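Local coordinates for putative type III secretion protein YscO (Vibrio parahaemolyticus, PDB 4MH6), which is of unknown function but probably serves type III secretion as a long two-helix coiled-coil protein, at residues 74-77 with 78-82; 119-122 with 123-127; 42-45 with 46-50; 139-142 with 143-147; 33-36 with 37-41. All coordinates share one frame; numbering follows the deposited sequence.

Contact 1 of 5, residues 74-77 with 78-82; sequences EEEE and RRFAK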
# COMPACT_ATOMS: atom_id res chain seq x y z
N GLU A 74 -31.35 -20.29 13.46
CA GLU A 74 -32.41 -20.38 14.44
C GLU A 74 -33.74 -19.81 13.98
O GLU A 74 -34.81 -20.41 14.18
CB GLU A 74 -32.01 -19.69 15.72
CG GLU A 74 -31.12 -20.55 16.58
CD GLU A 74 -30.73 -19.86 17.87
OE1 GLU A 74 -30.86 -18.61 17.96
OE2 GLU A 74 -30.27 -20.58 18.78
N GLU A 75 -33.65 -18.63 13.37
CA GLU A 75 -34.82 -17.92 12.90
C GLU A 75 -35.50 -18.66 11.79
O GLU A 75 -36.71 -18.62 11.65
CB GLU A 75 -34.40 -16.51 12.47
CG GLU A 75 -33.93 -15.66 13.66
CD GLU A 75 -35.04 -15.39 14.65
OE1 GLU A 75 -34.76 -14.91 15.77
OE2 GLU A 75 -36.21 -15.67 14.32
N GLU A 76 -34.72 -19.35 11.00
CA GLU A 76 -35.23 -20.15 9.91
C GLU A 76 -35.93 -21.41 10.45
O GLU A 76 -37.03 -21.76 10.01
CB GLU A 76 -34.05 -20.47 9.02
CG GLU A 76 -34.28 -21.42 7.90
CD GLU A 76 -33.11 -21.45 6.93
OE1 GLU A 76 -32.79 -22.54 6.40
OE2 GLU A 76 -32.51 -20.36 6.71
N GLU A 77 -35.33 -22.06 11.45
CA GLU A 77 -35.93 -23.25 12.05
C GLU A 77 -37.22 -22.92 12.80
O GLU A 77 -38.15 -23.73 12.86
CB GLU A 77 -34.93 -23.93 12.97
CG GLU A 77 -33.73 -24.48 12.22
CD GLU A 77 -32.69 -25.10 13.13
OE1 GLU A 77 -31.58 -25.40 12.63
OE2 GLU A 77 -32.97 -25.29 14.34
N ARG A 78 -37.26 -21.74 13.41
CA ARG A 78 -38.45 -21.29 14.12
C ARG A 78 -39.62 -21.16 13.15
O ARG A 78 -40.75 -21.54 13.46
CB ARG A 78 -38.16 -19.95 14.78
CG ARG A 78 -37.33 -20.11 16.04
CD ARG A 78 -36.66 -18.83 16.46
NE ARG A 78 -37.59 -17.70 16.52
CZ ARG A 78 -38.38 -17.42 17.54
NH1 ARG A 78 -38.38 -18.18 18.63
NH2 ARG A 78 -39.16 -16.36 17.48
N ARG A 79 -39.33 -20.66 11.97
CA ARG A 79 -40.35 -20.47 10.96
C ARG A 79 -40.80 -21.77 10.31
O ARG A 79 -41.96 -21.91 9.95
CB ARG A 79 -39.88 -19.44 9.96
CG ARG A 79 -39.91 -18.06 10.58
CD ARG A 79 -39.23 -17.04 9.71
NE ARG A 79 -39.34 -15.70 10.29
CZ ARG A 79 -38.62 -15.27 11.31
NH1 ARG A 79 -37.74 -16.07 11.92
NH2 ARG A 79 -38.79 -14.03 11.75
N PHE A 80 -39.89 -22.72 10.15
CA PHE A 80 -40.31 -23.99 9.60
C PHE A 80 -41.19 -24.72 10.62
O PHE A 80 -42.15 -25.40 10.25
CB PHE A 80 -39.13 -24.87 9.23
CG PHE A 80 -38.37 -24.41 8.02
CD1 PHE A 80 -39.02 -24.29 6.79
CD2 PHE A 80 -36.99 -24.22 8.07
CE1 PHE A 80 -38.32 -23.91 5.66
CE2 PHE A 80 -36.29 -23.85 6.93
CZ PHE A 80 -36.95 -23.69 5.73
N ALA A 81 -40.84 -24.59 11.90
CA ALA A 81 -41.55 -25.22 13.00
C ALA A 81 -42.96 -24.66 13.13
O ALA A 81 -43.93 -25.40 13.23
CB ALA A 81 -40.78 -25.04 14.31
N LYS A 82 -43.07 -23.33 13.12
CA LYS A 82 -44.38 -22.70 13.21
C LYS A 82 -45.26 -23.24 12.10
O LYS A 82 -46.36 -23.71 12.34
CB LYS A 82 -44.25 -21.17 13.11
CG LYS A 82 -45.56 -20.44 13.29
CD LYS A 82 -45.34 -18.95 13.34
CE LYS A 82 -46.64 -18.19 13.49
NZ LYS A 82 -46.43 -16.71 13.49
O HOH W 1 -38.28 -14.16 15.42

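Contact 2 of 5, residues 119-122 with 123-127; sequences VTLE and QERTL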
# COMPACT_ATOMS: atom_id res chain seq x y z
N VAL A 119 -10.85 -9.50 -1.38
CA VAL A 119 -10.25 -9.14 -2.66
C VAL A 119 -9.53 -7.80 -2.50
O VAL A 119 -8.43 -7.59 -3.02
CB VAL A 119 -11.32 -9.03 -3.78
CG1 VAL A 119 -10.73 -8.47 -5.06
CG2 VAL A 119 -11.94 -10.37 -4.07
N THR A 120 -10.16 -6.90 -1.76
CA THR A 120 -9.63 -5.59 -1.55
C THR A 120 -8.31 -5.69 -0.84
O THR A 120 -7.38 -4.97 -1.16
CB THR A 120 -10.62 -4.74 -0.74
OG1 THR A 120 -11.80 -4.53 -1.53
CG2 THR A 120 -10.04 -3.39 -0.41
N LEU A 121 -8.24 -6.61 0.10
CA LEU A 121 -7.04 -6.79 0.86
C LEU A 121 -5.92 -7.37 0.01
O LEU A 121 -4.78 -6.93 0.14
CB LEU A 121 -7.35 -7.66 2.08
CG LEU A 121 -6.22 -8.01 3.05
CD1 LEU A 121 -5.45 -6.78 3.53
CD2 LEU A 121 -6.81 -8.80 4.22
N GLU A 122 -6.20 -8.33 -0.87
CA GLU A 122 -5.10 -8.86 -1.68
C GLU A 122 -4.65 -7.79 -2.69
O GLU A 122 -3.46 -7.73 -3.07
CB GLU A 122 -5.38 -10.18 -2.36
CG GLU A 122 -6.45 -10.15 -3.41
CD GLU A 122 -6.36 -11.32 -4.40
OE1 GLU A 122 -5.23 -11.58 -4.92
OE2 GLU A 122 -7.42 -11.95 -4.68
N GLN A 123 -5.59 -6.94 -3.09
CA GLN A 123 -5.25 -5.84 -3.98
C GLN A 123 -4.39 -4.78 -3.28
O GLN A 123 -3.45 -4.22 -3.90
CB GLN A 123 -6.51 -5.20 -4.54
CG GLN A 123 -7.15 -6.05 -5.63
CD GLN A 123 -8.46 -5.49 -6.13
OE1 GLN A 123 -9.28 -5.00 -5.35
NE2 GLN A 123 -8.68 -5.60 -7.42
N GLU A 124 -4.67 -4.49 -2.01
CA GLU A 124 -3.88 -3.50 -1.26
C GLU A 124 -2.49 -4.05 -1.00
O GLU A 124 -1.49 -3.33 -1.06
CB GLU A 124 -4.55 -3.13 0.06
CG GLU A 124 -5.95 -2.51 -0.05
CD GLU A 124 -5.99 -1.16 -0.77
OE1 GLU A 124 -7.09 -0.57 -0.85
OE2 GLU A 124 -4.95 -0.69 -1.26
N ARG A 125 -2.43 -5.35 -0.70
CA ARG A 125 -1.13 -5.99 -0.48
C ARG A 125 -0.32 -6.02 -1.78
O ARG A 125 0.90 -5.92 -1.77
CB ARG A 125 -1.36 -7.40 0.04
CG ARG A 125 -1.76 -7.42 1.50
CD ARG A 125 -2.39 -8.73 1.91
NE ARG A 125 -2.44 -8.87 3.36
CZ ARG A 125 -3.07 -9.85 3.98
NH1 ARG A 125 -3.73 -10.74 3.25
NH2 ARG A 125 -3.08 -9.94 5.31
N THR A 126 -1.02 -6.16 -2.90
CA THR A 126 -0.35 -6.18 -4.18
C THR A 126 0.22 -4.78 -4.44
O THR A 126 1.35 -4.65 -4.93
CB THR A 126 -1.30 -6.62 -5.32
OG1 THR A 126 -1.70 -7.96 -5.10
CG2 THR A 126 -0.62 -6.53 -6.67
N LEU A 127 -0.58 -3.74 -4.13
CA LEU A 127 -0.09 -2.37 -4.31
C LEU A 127 1.07 -2.09 -3.37
O LEU A 127 2.02 -1.43 -3.73
CB LEU A 127 -1.18 -1.35 -4.06
CG LEU A 127 -2.27 -1.19 -5.10
CD1 LEU A 127 -3.34 -0.27 -4.55
CD2 LEU A 127 -1.69 -0.62 -6.38

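Contact 3 of 5, residues 42-45 with 46-50; sequences KAVQ and RQEYR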
# COMPACT_ATOMS: atom_id res chain seq x y z
N LYS A 42 7.30 7.16 2.01
CA LYS A 42 6.06 7.64 2.57
C LYS A 42 4.89 6.98 1.88
O LYS A 42 3.88 6.70 2.51
CB LYS A 42 5.97 9.17 2.43
CG LYS A 42 7.05 9.94 3.18
CD LYS A 42 6.87 9.76 4.68
CE LYS A 42 8.02 10.33 5.51
NZ LYS A 42 7.81 9.93 6.95
N ALA A 43 5.02 6.74 0.58
CA ALA A 43 3.93 6.10 -0.17
C ALA A 43 3.76 4.68 0.35
O ALA A 43 2.66 4.15 0.38
CB ALA A 43 4.21 6.11 -1.65
N VAL A 44 4.87 4.07 0.79
CA VAL A 44 4.84 2.75 1.36
C VAL A 44 4.16 2.81 2.71
O VAL A 44 3.24 2.04 2.98
CB VAL A 44 6.24 2.15 1.55
CG1 VAL A 44 6.21 0.98 2.54
CG2 VAL A 44 6.82 1.72 0.23
N GLN A 45 4.60 3.73 3.56
CA GLN A 45 4.02 3.85 4.88
C GLN A 45 2.50 4.04 4.82
O GLN A 45 1.73 3.39 5.55
CB GLN A 45 4.69 4.99 5.60
CG GLN A 45 6.17 4.73 5.77
CD GLN A 45 6.90 5.87 6.44
OE1 GLN A 45 6.30 6.71 7.12
NE2 GLN A 45 8.20 5.90 6.25
N ARG A 46 2.05 4.93 3.95
CA ARG A 46 0.64 5.17 3.83
C ARG A 46 -0.04 3.92 3.36
O ARG A 46 -1.18 3.65 3.75
CB ARG A 46 0.34 6.31 2.85
CG ARG A 46 0.72 7.68 3.36
CD ARG A 46 0.17 8.77 2.46
NE ARG A 46 0.82 8.76 1.16
CZ ARG A 46 1.97 9.40 0.92
NH1 ARG A 46 2.58 10.09 1.91
NH2 ARG A 46 2.51 9.35 -0.30
N GLN A 47 0.65 3.16 2.50
CA GLN A 47 0.06 1.94 1.95
C GLN A 47 -0.03 0.85 3.01
O GLN A 47 -0.92 0.01 2.95
CB GLN A 47 0.83 1.44 0.73
CG GLN A 47 0.15 0.26 0.03
CD GLN A 47 -1.23 0.61 -0.45
OE1 GLN A 47 -1.50 1.75 -0.79
NE2 GLN A 47 -2.11 -0.36 -0.49
N GLU A 48 0.90 0.85 3.94
CA GLU A 48 0.86 -0.09 5.04
C GLU A 48 -0.36 0.27 5.90
O GLU A 48 -1.00 -0.62 6.47
CB GLU A 48 2.16 -0.06 5.84
CG GLU A 48 3.29 -0.69 5.04
CD GLU A 48 4.70 -0.36 5.53
OE1 GLU A 48 4.88 0.75 6.09
OE2 GLU A 48 5.64 -1.17 5.29
N TYR A 49 -0.71 1.56 5.95
CA TYR A 49 -1.88 1.97 6.72
C TYR A 49 -3.17 1.41 6.06
O TYR A 49 -4.05 0.87 6.73
CB TYR A 49 -1.95 3.51 6.87
CG TYR A 49 -3.17 3.94 7.64
CD1 TYR A 49 -4.38 4.20 7.00
CD2 TYR A 49 -3.13 4.05 9.02
CE1 TYR A 49 -5.51 4.55 7.71
CE2 TYR A 49 -4.25 4.42 9.73
CZ TYR A 49 -5.43 4.66 9.07
OH TYR A 49 -6.55 5.03 9.78
N ARG A 50 -3.25 1.59 4.75
CA ARG A 50 -4.38 1.10 3.98
C ARG A 50 -4.55 -0.41 4.18
O ARG A 50 -5.67 -0.87 4.37
CB ARG A 50 -4.28 1.51 2.48
CG ARG A 50 -4.77 2.93 2.22
CD ARG A 50 -4.88 3.33 0.76
NE ARG A 50 -3.60 3.78 0.29
CZ ARG A 50 -3.23 5.05 0.10
NH1 ARG A 50 -4.07 6.06 0.22
NH2 ARG A 50 -1.98 5.29 -0.28

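Contact 4 of 5, residues 139-142 with 143-147; sequences HKTK and EKFVQ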
# COMPACT_ATOMS: atom_id res chain seq x y z
N HIS A 139 15.64 4.11 -4.13
CA HIS A 139 16.84 4.08 -3.30
C HIS A 139 18.07 3.67 -4.09
O HIS A 139 19.13 4.23 -3.87
CB HIS A 139 16.65 3.21 -2.05
CG HIS A 139 15.92 3.91 -0.95
ND1 HIS A 139 16.54 4.81 -0.11
CD2 HIS A 139 14.63 3.84 -0.55
CE1 HIS A 139 15.66 5.27 0.76
NE2 HIS A 139 14.50 4.70 0.52
N LYS A 140 17.94 2.71 -5.01
CA LYS A 140 19.09 2.30 -5.81
C LYS A 140 19.57 3.46 -6.65
O LYS A 140 20.76 3.65 -6.84
CB LYS A 140 18.77 1.09 -6.69
CG LYS A 140 18.62 -0.19 -5.91
CD LYS A 140 18.33 -1.40 -6.78
CE LYS A 140 18.18 -2.64 -5.91
NZ LYS A 140 17.89 -3.90 -6.67
N THR A 141 18.62 4.26 -7.11
CA THR A 141 18.91 5.42 -7.95
C THR A 141 19.60 6.53 -7.14
O THR A 141 20.54 7.14 -7.60
CB THR A 141 17.61 5.90 -8.61
OG1 THR A 141 17.10 4.86 -9.49
CG2 THR A 141 17.84 7.19 -9.39
N LYS A 142 19.11 6.76 -5.92
CA LYS A 142 19.71 7.75 -5.03
C LYS A 142 21.16 7.39 -4.79
O LYS A 142 22.03 8.24 -4.92
CB LYS A 142 18.99 7.76 -3.67
CG LYS A 142 19.61 8.72 -2.67
CD LYS A 142 19.08 8.56 -1.25
CE LYS A 142 19.60 7.30 -0.58
NZ LYS A 142 19.10 7.16 0.83
N GLU A 143 21.43 6.13 -4.42
CA GLU A 143 22.80 5.69 -4.12
C GLU A 143 23.69 5.86 -5.34
O GLU A 143 24.86 6.18 -5.22
CB GLU A 143 22.84 4.22 -3.67
CG GLU A 143 21.94 3.86 -2.49
CD GLU A 143 22.17 4.68 -1.21
OE1 GLU A 143 23.17 5.45 -1.11
OE2 GLU A 143 21.34 4.53 -0.28
N LYS A 144 23.10 5.65 -6.51
CA LYS A 144 23.82 5.76 -7.75
C LYS A 144 24.28 7.21 -7.88
O LYS A 144 25.43 7.47 -8.27
CB LYS A 144 22.90 5.35 -8.89
CG LYS A 144 23.60 5.17 -10.22
CD LYS A 144 22.69 4.53 -11.27
CE LYS A 144 23.47 4.23 -12.54
NZ LYS A 144 22.68 3.53 -13.60
N PHE A 145 23.41 8.14 -7.53
CA PHE A 145 23.75 9.56 -7.61
C PHE A 145 24.66 10.02 -6.50
O PHE A 145 25.37 11.02 -6.65
CB PHE A 145 22.51 10.44 -7.78
CG PHE A 145 22.04 10.52 -9.21
CD1 PHE A 145 21.25 9.52 -9.76
CD2 PHE A 145 22.42 11.59 -10.02
CE1 PHE A 145 20.82 9.59 -11.09
CE2 PHE A 145 22.01 11.67 -11.35
CZ PHE A 145 21.21 10.67 -11.88
N VAL A 146 24.66 9.29 -5.39
CA VAL A 146 25.59 9.55 -4.30
C VAL A 146 27.02 9.24 -4.82
O VAL A 146 27.96 9.99 -4.58
CB VAL A 146 25.25 8.69 -3.06
CG1 VAL A 146 26.38 8.71 -2.05
CG2 VAL A 146 23.98 9.18 -2.42
N GLN A 147 27.17 8.12 -5.53
CA GLN A 147 28.44 7.70 -6.10
C GLN A 147 28.93 8.72 -7.12
O GLN A 147 30.07 9.16 -7.07
CB GLN A 147 28.33 6.35 -6.80
CG GLN A 147 27.84 5.22 -5.91
CD GLN A 147 27.88 3.88 -6.63
OE1 GLN A 147 28.81 3.58 -7.38
NE2 GLN A 147 26.87 3.04 -6.38
O HOH W 2 19.41 4.64 1.42

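Contact 5 of 5, residues 33-36 with 37-41; sequences KKIR and ADRAD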
# COMPACT_ATOMS: atom_id res chain seq x y z
N LYS A 33 16.48 13.17 -6.30
CA LYS A 33 16.38 11.72 -6.10
C LYS A 33 16.15 11.38 -4.59
O LYS A 33 15.43 10.44 -4.28
CB LYS A 33 17.66 11.03 -6.60
CG LYS A 33 18.07 11.34 -8.02
CD LYS A 33 17.04 10.91 -9.03
CE LYS A 33 17.57 11.14 -10.44
NZ LYS A 33 16.76 10.43 -11.48
N LYS A 34 16.76 12.12 -3.67
CA LYS A 34 16.53 11.85 -2.24
C LYS A 34 15.08 12.14 -1.93
O LYS A 34 14.43 11.41 -1.18
CB LYS A 34 17.40 12.71 -1.31
CG LYS A 34 18.89 12.43 -1.40
CD LYS A 34 19.59 13.02 -0.19
CE LYS A 34 21.09 12.76 -0.22
NZ LYS A 34 21.74 13.16 1.05
N ILE A 35 14.61 13.25 -2.47
CA ILE A 35 13.22 13.64 -2.31
C ILE A 35 12.30 12.57 -2.88
O ILE A 35 11.30 12.24 -2.26
CB ILE A 35 12.93 14.98 -3.03
CG1 ILE A 35 13.56 16.16 -2.28
CG2 ILE A 35 11.44 15.23 -3.15
CD1 ILE A 35 13.50 17.45 -3.08
N ARG A 36 12.64 12.02 -4.04
CA ARG A 36 11.78 10.99 -4.64
C ARG A 36 11.79 9.70 -3.80
O ARG A 36 10.79 8.97 -3.72
CB ARG A 36 12.17 10.69 -6.09
CG ARG A 36 12.03 11.88 -7.05
CD ARG A 36 12.13 11.43 -8.51
NE ARG A 36 11.92 12.53 -9.47
CZ ARG A 36 12.79 12.96 -10.38
NH1 ARG A 36 13.95 12.36 -10.57
NH2 ARG A 36 12.45 13.97 -11.17
N ALA A 37 12.93 9.43 -3.18
CA ALA A 37 13.06 8.26 -2.34
C ALA A 37 12.22 8.44 -1.09
O ALA A 37 11.55 7.50 -0.66
CB ALA A 37 14.51 8.03 -1.98
N ASP A 38 12.22 9.63 -0.50
CA ASP A 38 11.43 9.85 0.72
C ASP A 38 9.99 9.71 0.40
O ASP A 38 9.25 9.09 1.14
CB ASP A 38 11.71 11.20 1.35
CG ASP A 38 13.16 11.35 1.79
OD1 ASP A 38 13.94 10.39 1.61
OD2 ASP A 38 13.52 12.44 2.29
N ARG A 39 9.59 10.30 -0.73
CA ARG A 39 8.21 10.24 -1.18
C ARG A 39 7.81 8.80 -1.40
O ARG A 39 6.68 8.41 -1.09
CB ARG A 39 8.01 10.98 -2.49
CG ARG A 39 8.26 12.47 -2.45
CD ARG A 39 7.36 13.07 -3.50
NE ARG A 39 7.53 14.50 -3.73
CZ ARG A 39 7.99 15.05 -4.86
NH1 ARG A 39 8.33 14.29 -5.91
NH2 ARG A 39 8.08 16.37 -4.94
N ALA A 40 8.73 8.02 -1.95
CA ALA A 40 8.50 6.59 -2.20
C ALA A 40 8.27 5.84 -0.87
O ALA A 40 7.35 5.02 -0.78
CB ALA A 40 9.66 5.98 -3.00
N ASP A 41 9.12 6.13 0.14
CA ASP A 41 9.02 5.54 1.48
C ASP A 41 7.68 5.90 2.13
O ASP A 41 7.02 5.06 2.71
CB ASP A 41 10.13 6.06 2.39
CG ASP A 41 11.52 5.54 1.99
OD1 ASP A 41 11.62 4.58 1.19
OD2 ASP A 41 12.54 6.09 2.49

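Contact 1 of 5, residues 74-77 with 78-82
Arg79 turns the edge of its guanidinium to Glu75, NH1 reaching both the backbone atom Glu75 O at 2.8 Å and the carboxylate atom Glu75 OE2 at 2.9 Å, with both acceptors close to the guanidinium plane. The Arg78 guanidinium is likewise met at an edge by Glu75 OE2, while the Phe80 ring has Glu76 OE1 level with its rim, 3.8 Å from CE2. Glu75 OE2 thus serves two arginines: it accepts from Arg79 NH1 through its anti lone pair and more weakly from Arg78 NE at 3.3 Å. A water donates to this same oxygen and accepts from Arg78 NH2, closing a small ring. The carboxylate plane stands 64° from the Arg79 guanidinium and 73° from that of Arg78, so neither pairing is a flat, two-pronged bridge. A bend at chi2 (-65°) of Glu75 swings its carboxylate to where the two arginines can share it. This is the i to i+3 and i to i+4 salt-bridge network of a helix surface, here on helix 18-84 near the turn that joins the two arms of the helical hairpin. Arg79 NE carries the charge network across to Glu99 of helix 90-167. On another side of the helix, Glu76 and Phe80 run alongside each other, the aliphatic Glu76 CG lying against Phe80 CE2 and the carboxylate nearly perpendicular to the ring. That carboxylate is itself held by Arg104 of the partner helix and by Arg72, and Phe80 also touches Ile100.

Contact 2 of 5, residues 119-122 with 123-127
From Val119 to Thr126 the chain is regular alpha-helix, each carbonyl of 119-122 accepting from the amide four residues on, as in Arg125 N to Leu121 O at 3.0 Å. Along one side Arg125 reaches back over Leu121. Leu121 CG sits 3.6 Å above the guanidinium plane of Arg125, displaced toward the rim, and both leucine methyls touch the same group: CD1 lies 3.7 Å from Arg125 NE and CD2 3.8 Å from Arg125 NH1. Because the Arg125 chain is extended from CG to NE, the flat group is carried a full turn back, to the level of the leucine branch. Leucine and arginine therefore meet branch against face, the two side chains crossing at a slant. Leu121 is buried and also touches Val51 and Leu58 of helix 18-84, so Arg125 lies over part of a residue that belongs to the interface of the coiled coil. At the far end of the turn, Thr126 OG1 bonds to Glu122 O at 2.7 Å. The amide of Thr126 takes that same carbonyl, and the two donors approach from opposite faces of its plane. With chi1 at -64° the hydroxyl stands beside its own backbone N, the position from which it can reach back one turn. Val119 CG1 and the Gln123 amide run alongside each other at the surface, 3.8 Å from CG1 to OE1. The chemistry is mixed: the leucine contact uses the guanidinium face and no N-H, whereas the threonine hydroxyl is satisfied by Glu122 O, on the helix's own backbone.

Contact 3 of 5, residues 42-45 with 46-50
The shortest sound polar bond joins Glu48 N to Val44 O at 2.8 Å. The same pair meets through side chains: Val44 CG1 rests 3.5 Å from Glu48 OE2, the methyl against the carboxylate end of the glutamate. The other carboxylate oxygen, Glu48 OE1, lies over the backbone at Gln45 CA. Two residues before Glu48, Arg46 folds back on Lys42 and Ala43. Its chain bends at chi3 (-68°), which lays the guanidinium flat across the backbone with Lys42 O 3.6 Å above its plane and over its centre. A carbonyl under the face cannot receive a guanidinium N-H, so the contact is one of packing, perhaps with some electrostatic attraction; Lys42 O takes its hydrogen bond from Arg46 N at 2.9 Å. Ala43 CA lies under the same face, 3.5 Å from Arg46 NH2, and NH1 is close to Lys42 CB. Further along, Arg50 NE bonds to Gln47 OE1 at 3.1 Å, nearly straight at the N-H, with the donor standing above the plane of the Gln47 amide. Gln47 is buried, and its other amide atom, NE2, bonds to Glu124, so both ends of the amide are held. All of this lies on helix 18-84, where the predicted coiled coil begins. Gln47 faces helix 90-167, where it packs on Leu127, Leu128 and Lys131, and Glu48 touches Leu128, whereas Arg46 and Arg50 lie at the surface.

Contact 4 of 5, residues 139-142 with 143-147
Lys142 and Glu143, neighbours in sequence, lay their side chains alongside each other at the helix surface. Lys142 CE lies 3.3 Å from Glu143 OE2, and the charged ends form a salt bridge that is long, 3.6 Å from NZ to OE2. A water between them supplies the closer link, accepting from Lys142 NZ at 2.6 Å and donating to Glu143 OE2. It also lies 3.3 Å from His139 ND1, one turn back. A bend at chi3 (73°) of Lys142 turns its ammonium toward this water, and a second bend, at chi2 of Glu143, brings the carboxylate to the same spot. Lys142 NZ stands in the plane of the imidazole, off its edge. The next shell holds the imidazole: His139 NE2 bonds to Asp41 OD1 of helix 18-84, which probably steadies the ring and the placing of ND1. On another side of the turn, Thr141 CG2 runs beside the Phe145 ring, 4.1 Å from CD1. Thr141 O sits at the edge of the ring, in its plane, and accepts from Phe145 N, while the Thr141 hydroxyl is taken by Gln137 O. Within the pair of long helices, Phe145 and Thr141 face helix 18-84: the ring packs on Leu29, Leu30 and Lys33, with Thr141 also on Lys33.

Contact 5 of 5, residues 33-36 with 37-41
Arg39 N bonds to Ile35 O at 3.0 Å, and Ala37, Asp38 and Ala40 bond in the same i to i+4 manner to Lys33, Lys34 and Arg36. Over that frame Arg39 lays the face of its guanidinium on Ile35. The methyl Ile35 CG2 sits 3.8 Å above the guanidinium plane and over its centre, so CZ is the closest atom of the group, 3.9 Å from CG2. The isoleucine branch explains the match: with CG1 beside the backbone N (chi1 -73°), CG2 is the arm turned along the helix to the arginine one turn on. The Arg39 chain, extended from CG to NE, runs beside it in the same direction. Ala37 and Ala40 lie elsewhere round the helix: Ala37 is buried, its CB 3.5 Å from Lys33 O, and Ala40 touches Ala135 of helix 90-167. Arg36 NE and Arg39 NH1 stand 5.4 Å apart, a spacing of like charges that probably adds mild repulsion. The methyl packs on the face of the guanidinium and engages none of its N-H groups, so the contact is one of hydrocarbon against a flat cation.

How the contacts relate
From the N terminus the chain passes contact 5, then contact 3, which follows directly at residue 42, then contact 1 near the end of helix 18-84. After the turn, helix 90-167 returns through contact 2 and then contact 4. Each is a stretch of one helix, so none closes a loop; they come in series, and none nests or crosses. The hairpin itself brings distant ones together: contacts 4 and 5 lie side by side, centres about 11 Å apart, and touch, as do contacts 2 and 3, about 13 Å apart. Contact 1 stands alone by the turn, its centre about 69 Å from that of contact 4, on the opposite side of the chain's centre.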